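Local structure of lipoxygenase (Cyanothece sp., 5EK8) at residues E218-L221 / T222-Q225; P229-L232 / T233-L236; D607-E610 / A611-V615. The protein probably adds molecular oxygen to polyunsaturated fatty acids as a 9R-lipoxygenase that carries a non-heme iron. One frame throughout, in Å; residues are numbered along the deposited sequence.

Contact 1. Residues E218-L221 / T222-Q225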
loop_
_atom_site.group_PDB
_atom_site.type_symbol
_atom_site.label_atom_id
_atom_site.label_comp_id
_atom_site.label_asym_id
_atom_site.label_seq_id
_atom_site.Cartn_x
_atom_site.Cartn_y
_atom_site.Cartn_z
ATOM N N GLU A 218 17.657 -25.906 16.001
ATOM C CA GLU A 218 17.959 -24.755 16.841
ATOM C C GLU A 218 18.007 -23.493 15.983
ATOM O O GLU A 218 18.215 -23.584 14.777
ATOM C CB GLU A 218 19.277 -24.974 17.598
ATOM C CG GLU A 218 19.081 -25.467 19.028
ATOM C CD GLU A 218 20.383 -25.835 19.703
ATOM O OE1 GLU A 218 21.431 -25.786 19.027
ATOM O OE2 GLU A 218 20.358 -26.177 20.905
ATOM N N PRO A 219 17.790 -22.312 16.591
ATOM C CA PRO A 219 17.494 -22.085 18.013
ATOM C C PRO A 219 16.067 -22.473 18.379
ATOM O O PRO A 219 15.215 -22.569 17.499
ATOM C CB PRO A 219 17.712 -20.580 18.179
ATOM C CG PRO A 219 17.420 -20.019 16.838
ATOM C CD PRO A 219 17.870 -21.046 15.840
ATOM N N SER A 220 15.821 -22.705 19.663
ATOM C CA SER A 220 14.483 -23.024 20.139
ATOM C C SER A 220 13.531 -21.872 19.858
ATOM O O SER A 220 13.963 -20.745 19.613
ATOM C CB SER A 220 14.506 -23.333 21.638
ATOM O OG SER A 220 14.902 -22.197 22.388
ATOM N N LEU A 221 12.234 -22.154 19.899
ATOM C CA LEU A 221 11.234 -21.110 19.743
ATOM C C LEU A 221 11.285 -20.151 20.924
ATOM O O LEU A 221 11.065 -18.949 20.780
ATOM C CB LEU A 221 9.846 -21.717 19.607
ATOM C CG LEU A 221 9.151 -21.375 18.290
ATOM C CD1 LEU A 221 9.884 -21.999 17.107
ATOM C CD2 LEU A 221 7.698 -21.815 18.344
ATOM N N THR A 222 11.590 -20.701 22.093
ATOM C CA THR A 222 11.747 -19.909 23.307
ATOM C C THR A 222 12.886 -18.897 23.183
ATOM O O THR A 222 12.739 -17.727 23.552
ATOM C CB THR A 222 12.011 -20.811 24.516
ATOM O OG1 THR A 222 10.980 -21.803 24.600
ATOM C CG2 THR A 222 12.040 -19.988 25.794
ATOM N N GLN A 223 14.015 -19.358 22.654
ATOM C CA GLN A 223 15.190 -18.514 22.471
ATOM C C GLN A 223 14.950 -17.411 21.436
ATOM O O GLN A 223 15.323 -16.252 21.651
ATOM C CB GLN A 223 16.386 -19.370 22.060
ATOM C CG GLN A 223 17.695 -18.617 21.973
ATOM C CD GLN A 223 18.849 -19.524 21.602
ATOM O OE1 GLN A 223 18.789 -20.739 21.810
ATOM N NE2 GLN A 223 19.903 -18.944 21.033
ATOM N N ILE A 224 14.327 -17.779 20.317
ATOM C CA ILE A 224 13.986 -16.819 19.268
ATOM C C ILE A 224 13.049 -15.756 19.812
ATOM O O ILE A 224 13.246 -14.561 19.580
ATOM C CB ILE A 224 13.321 -17.502 18.053
ATOM C CG1 ILE A 224 14.306 -18.441 17.363
ATOM C CG2 ILE A 224 12.823 -16.467 17.051
ATOM C CD1 ILE A 224 13.693 -19.216 16.225
ATOM N N GLN A 225 12.031 -16.193 20.547
ATOM C CA GLN A 225 11.066 -15.259 21.107
ATOM C C GLN A 225 11.733 -14.311 22.102
ATOM O O GLN A 225 11.524 -13.100 22.049
ATOM C CB GLN A 225 9.924 -16.006 21.780
ATOM C CG GLN A 225 8.714 -15.134 22.039
ATOM C CD GLN A 225 7.950 -14.807 20.766
ATOM O OE1 GLN A 225 7.170 -15.624 20.262
ATOM N NE2 GLN A 225 8.172 -13.609 20.239
#
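Pro219, which follows a cis peptide bond, packs its ring against the first turn of helix 221-227 and meets two side chains there. Its CG lies 3.5 Å from Ile224 CG1, with the two side chains crossing at about a right angle. The same ring rests its CB 3.8 Å from Gln223 CD, against the carboxamide at the end of that extended glutamine. Gln223 reaches back this far because its CG stands anti to the backbone N (chi1 -174°). Pro219 and Ile224 together also lean on His208 of helix 188-214.

Ser220 comes next and caps the helix. Its OG, held between the backbone N and the carbonyl carbon (chi1 64°), accepts Gln223 N, an N-H of the first turn, at 3.0 Å. The Ser220 carbonyl opens the regular series, its O taking Ile224 N at 3.1 Å. With an alanine here, Gln223 N would probably be left without its side-chain acceptor and the first turn would be free to fray.

Leu221 continues the series, its O bonded to Gln225 N at 2.9 Å, while its side chain leaves the turn to pack on Leu584, Ala605 and Ala611. Beyond Ile224, the Gln225 amide bonds Gly582 O through NE2 and Leu584 N through OE1, which ties the turn to that loop.

Serine as the N-cap, with an apolar residue just before it packed on the fourth residue of the helix, makes a hydrophobic staple at the start of helix 221-227.

Contact 2. Residues P229-L232 / T233-L236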
loop_
_atom_site.group_PDB
_atom_site.type_symbol
_atom_site.label_atom_id
_atom_site.label_comp_id
_atom_site.label_asym_id
_atom_site.label_seq_id
_atom_site.Cartn_x
_atom_site.Cartn_y
_atom_site.Cartn_z
ATOM N N PRO A 229 12.136 -8.323 21.178
ATOM C CA PRO A 229 11.269 -7.680 22.173
ATOM C C PRO A 229 9.887 -8.324 22.228
ATOM O O PRO A 229 9.472 -8.941 21.255
ATOM C CB PRO A 229 11.183 -6.223 21.691
ATOM C CG PRO A 229 11.773 -6.207 20.324
ATOM C CD PRO A 229 12.734 -7.343 20.259
ATOM N N PRO A 230 9.184 -8.192 23.361
ATOM C CA PRO A 230 7.845 -8.779 23.477
ATOM C C PRO A 230 6.812 -8.028 22.647
ATOM O O PRO A 230 7.065 -6.896 22.240
ATOM C CB PRO A 230 7.540 -8.652 24.972
ATOM C CG PRO A 230 8.324 -7.462 25.403
ATOM C CD PRO A 230 9.596 -7.509 24.601
ATOM N N ASN A 231 5.666 -8.657 22.400
ATOM C CA ASN A 231 4.574 -8.008 21.684
ATOM C C ASN A 231 3.390 -7.835 22.613
ATOM O O ASN A 231 3.493 -8.106 23.807
ATOM C CB ASN A 231 4.156 -8.810 20.450
ATOM C CG ASN A 231 3.289 -10.002 20.802
ATOM O OD1 ASN A 231 3.580 -10.740 21.743
ATOM N ND2 ASN A 231 2.208 -10.190 20.050
ATOM N N LEU A 232 2.263 -7.400 22.061
ATOM C CA LEU A 232 1.092 -7.106 22.876
ATOM C C LEU A 232 0.599 -8.325 23.661
ATOM O O LEU A 232 0.318 -8.226 24.858
ATOM C CB LEU A 232 -0.037 -6.561 22.004
ATOM C CG LEU A 232 -1.356 -6.342 22.747
ATOM C CD1 LEU A 232 -1.182 -5.333 23.869
ATOM C CD2 LEU A 232 -2.471 -5.920 21.777
ATOM N N THR A 233 0.509 -9.472 22.993
ATOM C CA THR A 233 -0.045 -10.667 23.623
ATOM C C THR A 233 0.877 -11.211 24.716
ATOM O O THR A 233 0.412 -11.656 25.772
ATOM C CB THR A 233 -0.343 -11.780 22.582
ATOM O OG1 THR A 233 0.828 -12.060 21.805
ATOM C CG2 THR A 233 -1.453 -11.341 21.658
ATOM N N ILE A 234 2.182 -11.154 24.474
ATOM C CA ILE A 234 3.149 -11.554 25.490
ATOM C C ILE A 234 3.007 -10.688 26.743
ATOM O O ILE A 234 2.906 -11.215 27.847
ATOM C CB ILE A 234 4.597 -11.477 24.964
ATOM C CG1 ILE A 234 4.836 -12.578 23.927
ATOM C CG2 ILE A 234 5.591 -11.616 26.112
ATOM C CD1 ILE A 234 6.157 -12.465 23.199
ATOM N N ASN A 235 2.977 -9.370 26.563
ATOM C CA ASN A 235 2.796 -8.433 27.673
ATOM C C ASN A 235 1.509 -8.704 28.448
ATOM O O ASN A 235 1.508 -8.790 29.688
ATOM C CB ASN A 235 2.786 -6.987 27.165
ATOM C CG ASN A 235 4.103 -6.572 26.533
ATOM O OD1 ASN A 235 5.160 -7.107 26.861
ATOM N ND2 ASN A 235 4.043 -5.607 25.623
ATOM N N LEU A 236 0.412 -8.831 27.706
ATOM C CA LEU A 236 -0.889 -9.108 28.303
ATOM C C LEU A 236 -0.840 -10.364 29.159
ATOM O O LEU A 236 -1.279 -10.356 30.309
ATOM C CB LEU A 236 -1.964 -9.253 27.224
ATOM C CG LEU A 236 -2.424 -7.971 26.539
ATOM C CD1 LEU A 236 -3.471 -8.299 25.485
ATOM C CD2 LEU A 236 -2.966 -6.988 27.563
#
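The Asn231 carboxamide spends its two ends on different residues of the following turn. At its edge, ND2 donates a hydrogen bond to Thr233 OG1 at 2.9 Å, with the hydroxyl lying close to the amide plane, although the bond is bent (141° at the hydrogen). Its OD1 takes Ile234 N at 3.1 Å, and this donor stands well above the plane of the carbonyl rather than on a lone pair. The side chain of Ile234 comes up to the same OD1 through its CG1. With chi1 at 78°, CG of Asn231 sits between the backbone N and the carbonyl carbon, which swings the amide back over the helix start. A second carboxamide, that of Asn235, brings its OD1 to 3.4 Å from Pro230 CB, beside the proline ring; the same CB also meets Ile234 CG2 at 3.7 Å.

Farther along, Leu232 CD1 packs on Leu236 CG at 4.0 Å, one turn apart. Backbone bonds from Asn235 N to Asn231 O and from Leu236 N to Leu232 O carry on the helix.

Asn231 and Thr233 are both buried and both have outside mates. Tyr249 of helix 247-256 packs on Leu232, Thr233 and Leu236. Overall this is an asparagine N-cap on helix 232-239, its amide bonded to the helix it starts and to Ser578 O, with Glu583 OE1 bonded to the OG1 of neighbouring Thr233.

Contact 3. Residues D607-E610 / A611-V615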
loop_
_atom_site.group_PDB
_atom_site.type_symbol
_atom_site.label_atom_id
_atom_site.label_comp_id
_atom_site.label_asym_id
_atom_site.label_seq_id
_atom_site.Cartn_x
_atom_site.Cartn_y
_atom_site.Cartn_z
ATOM N N ASP A 607 9.394 -23.645 11.589
ATOM C CA ASP A 607 10.758 -24.047 11.900
ATOM C C ASP A 607 11.539 -22.783 12.296
ATOM O O ASP A 607 11.086 -21.673 12.001
ATOM C CB ASP A 607 11.394 -24.805 10.715
ATOM C CG ASP A 607 11.562 -23.955 9.460
ATOM O OD1 ASP A 607 11.704 -24.553 8.368
ATOM O OD2 ASP A 607 11.566 -22.708 9.548
ATOM N N PRO A 608 12.689 -22.940 12.980
ATOM C CA PRO A 608 13.439 -21.797 13.522
ATOM C C PRO A 608 13.605 -20.610 12.566
ATOM O O PRO A 608 13.353 -19.470 12.966
ATOM C CB PRO A 608 14.800 -22.413 13.848
ATOM C CG PRO A 608 14.474 -23.807 14.236
ATOM C CD PRO A 608 13.304 -24.222 13.376
ATOM N N ILE A 609 13.998 -20.875 11.324
ATOM C CA ILE A 609 14.285 -19.801 10.377
ATOM C C ILE A 609 12.996 -19.073 9.939
ATOM O O ILE A 609 12.968 -17.834 9.802
ATOM C CB ILE A 609 15.073 -20.353 9.168
ATOM C CG1 ILE A 609 15.480 -19.230 8.219
ATOM C CG2 ILE A 609 14.305 -21.442 8.466
ATOM C CD1 ILE A 609 16.796 -19.508 7.511
ATOM N N GLU A 610 11.915 -19.830 9.782
ATOM C CA GLU A 610 10.614 -19.236 9.497
ATOM C C GLU A 610 10.118 -18.412 10.679
ATOM O O GLU A 610 9.529 -17.346 10.501
ATOM C CB GLU A 610 9.583 -20.308 9.155
ATOM C CG GLU A 610 9.694 -20.859 7.746
ATOM C CD GLU A 610 8.519 -21.746 7.379
ATOM O OE1 GLU A 610 8.274 -21.936 6.169
ATOM O OE2 GLU A 610 7.844 -22.249 8.303
ATOM N N ALA A 611 10.357 -18.918 11.886
ATOM C CA ALA A 611 9.916 -18.251 13.109
ATOM C C ALA A 611 10.612 -16.905 13.294
ATOM O O ALA A 611 9.968 -15.848 13.462
ATOM C CB ALA A 611 10.170 -19.142 14.309
ATOM N N THR A 612 11.938 -16.952 13.256
ATOM C CA THR A 612 12.718 -15.745 13.437
ATOM C C THR A 612 12.399 -14.742 12.336
ATOM O O THR A 612 12.279 -13.553 12.612
ATOM C CB THR A 612 14.238 -16.026 13.477
ATOM O OG1 THR A 612 14.947 -14.792 13.648
ATOM C CG2 THR A 612 14.720 -16.719 12.215
ATOM N N ASN A 613 12.224 -15.214 11.103
ATOM C CA ASN A 613 11.880 -14.291 10.027
ATOM C C ASN A 613 10.495 -13.677 10.221
ATOM O O ASN A 613 10.289 -12.498 9.925
ATOM C CB ASN A 613 11.974 -14.989 8.673
ATOM C CG ASN A 613 13.401 -15.083 8.176
ATOM O OD1 ASN A 613 13.906 -14.168 7.523
ATOM N ND2 ASN A 613 14.069 -16.183 8.503
ATOM N N GLN A 614 9.555 -14.474 10.726
ATOM C CA GLN A 614 8.220 -13.982 11.065
ATOM C C GLN A 614 8.302 -12.799 12.019
ATOM O O GLN A 614 7.871 -11.676 11.693
ATOM C CB GLN A 614 7.375 -15.093 11.697
ATOM C CG GLN A 614 6.025 -14.620 12.241
ATOM C CD GLN A 614 5.264 -15.724 12.966
ATOM O OE1 GLN A 614 5.543 -16.909 12.781
ATOM N NE2 GLN A 614 4.300 -15.339 13.798
ATOM N N VAL A 615 8.875 -13.052 13.195
ATOM C CA VAL A 615 8.970 -12.013 14.217
ATOM C C VAL A 615 9.764 -10.802 13.716
ATOM O O VAL A 615 9.375 -9.648 13.937
ATOM C CB VAL A 615 9.610 -12.553 15.503
ATOM C CG1 VAL A 615 9.574 -11.492 16.599
ATOM C CG2 VAL A 615 8.888 -13.819 15.950
#
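Ala611 sits on the first turn of its helix with CB 3.5 Å from both Asp607 O and Pro608 O, and its N bonds Asp607 O at 2.9 Å. Glu610 is held at both ends of its backbone: its N is capped by Asp607 OD2 at 2.9 Å, met nearly along the C-O axis, which makes Asp607 the N-cap of helix 608-623, and its O takes Gln614 N at 2.9 Å. Its CG lies anti to the carbonyl carbon (chi1 -78°), and the extended chain beyond ends in a carboxylate whose OE1 bonds His288 NE2; the Glu610 side chain is about 6 Å from the bound sodium ion.

Ile609 runs alongside Asn613, the two side chains pointing the same way, and Ile609 O accepts Asn613 N at 3.0 Å. The amide end of Asn613 also lies against that oxygen, but it is modelled so close that its detail is doubtful. Pro608, Ala611 and Thr612 pack on Ile224 of helix 221-227, Ile609 and Asn613 face helix 188-214 through Thr209 and Lys205, and Glu610 borders helix 412-415 at Thr415.

Overall arrangement
All three contacts are N-caps, by serine in contact 1, asparagine in contact 2 and aspartate in contact 3, each on a different helix. Contact 3 is the more enclosed, with four touching residues buried and none exposed; contacts 1 and 2 each include one exposed touching residue, and contact 1 lies farthest out, its centre about 32 Å from that of the chain. Contacts 1 and 3 touch directly, and helix 188-214 lies against both. Contact 2 belongs to the next helix in the chain and meets contact 1 through Gln225 and Ile234, yet has no touch with contact 3. Contacts 1 and 2 both pack a proline on an isoleucine, but contact 2 adds buried polar side chains; contact 3 has Glu610 near the sodium ion.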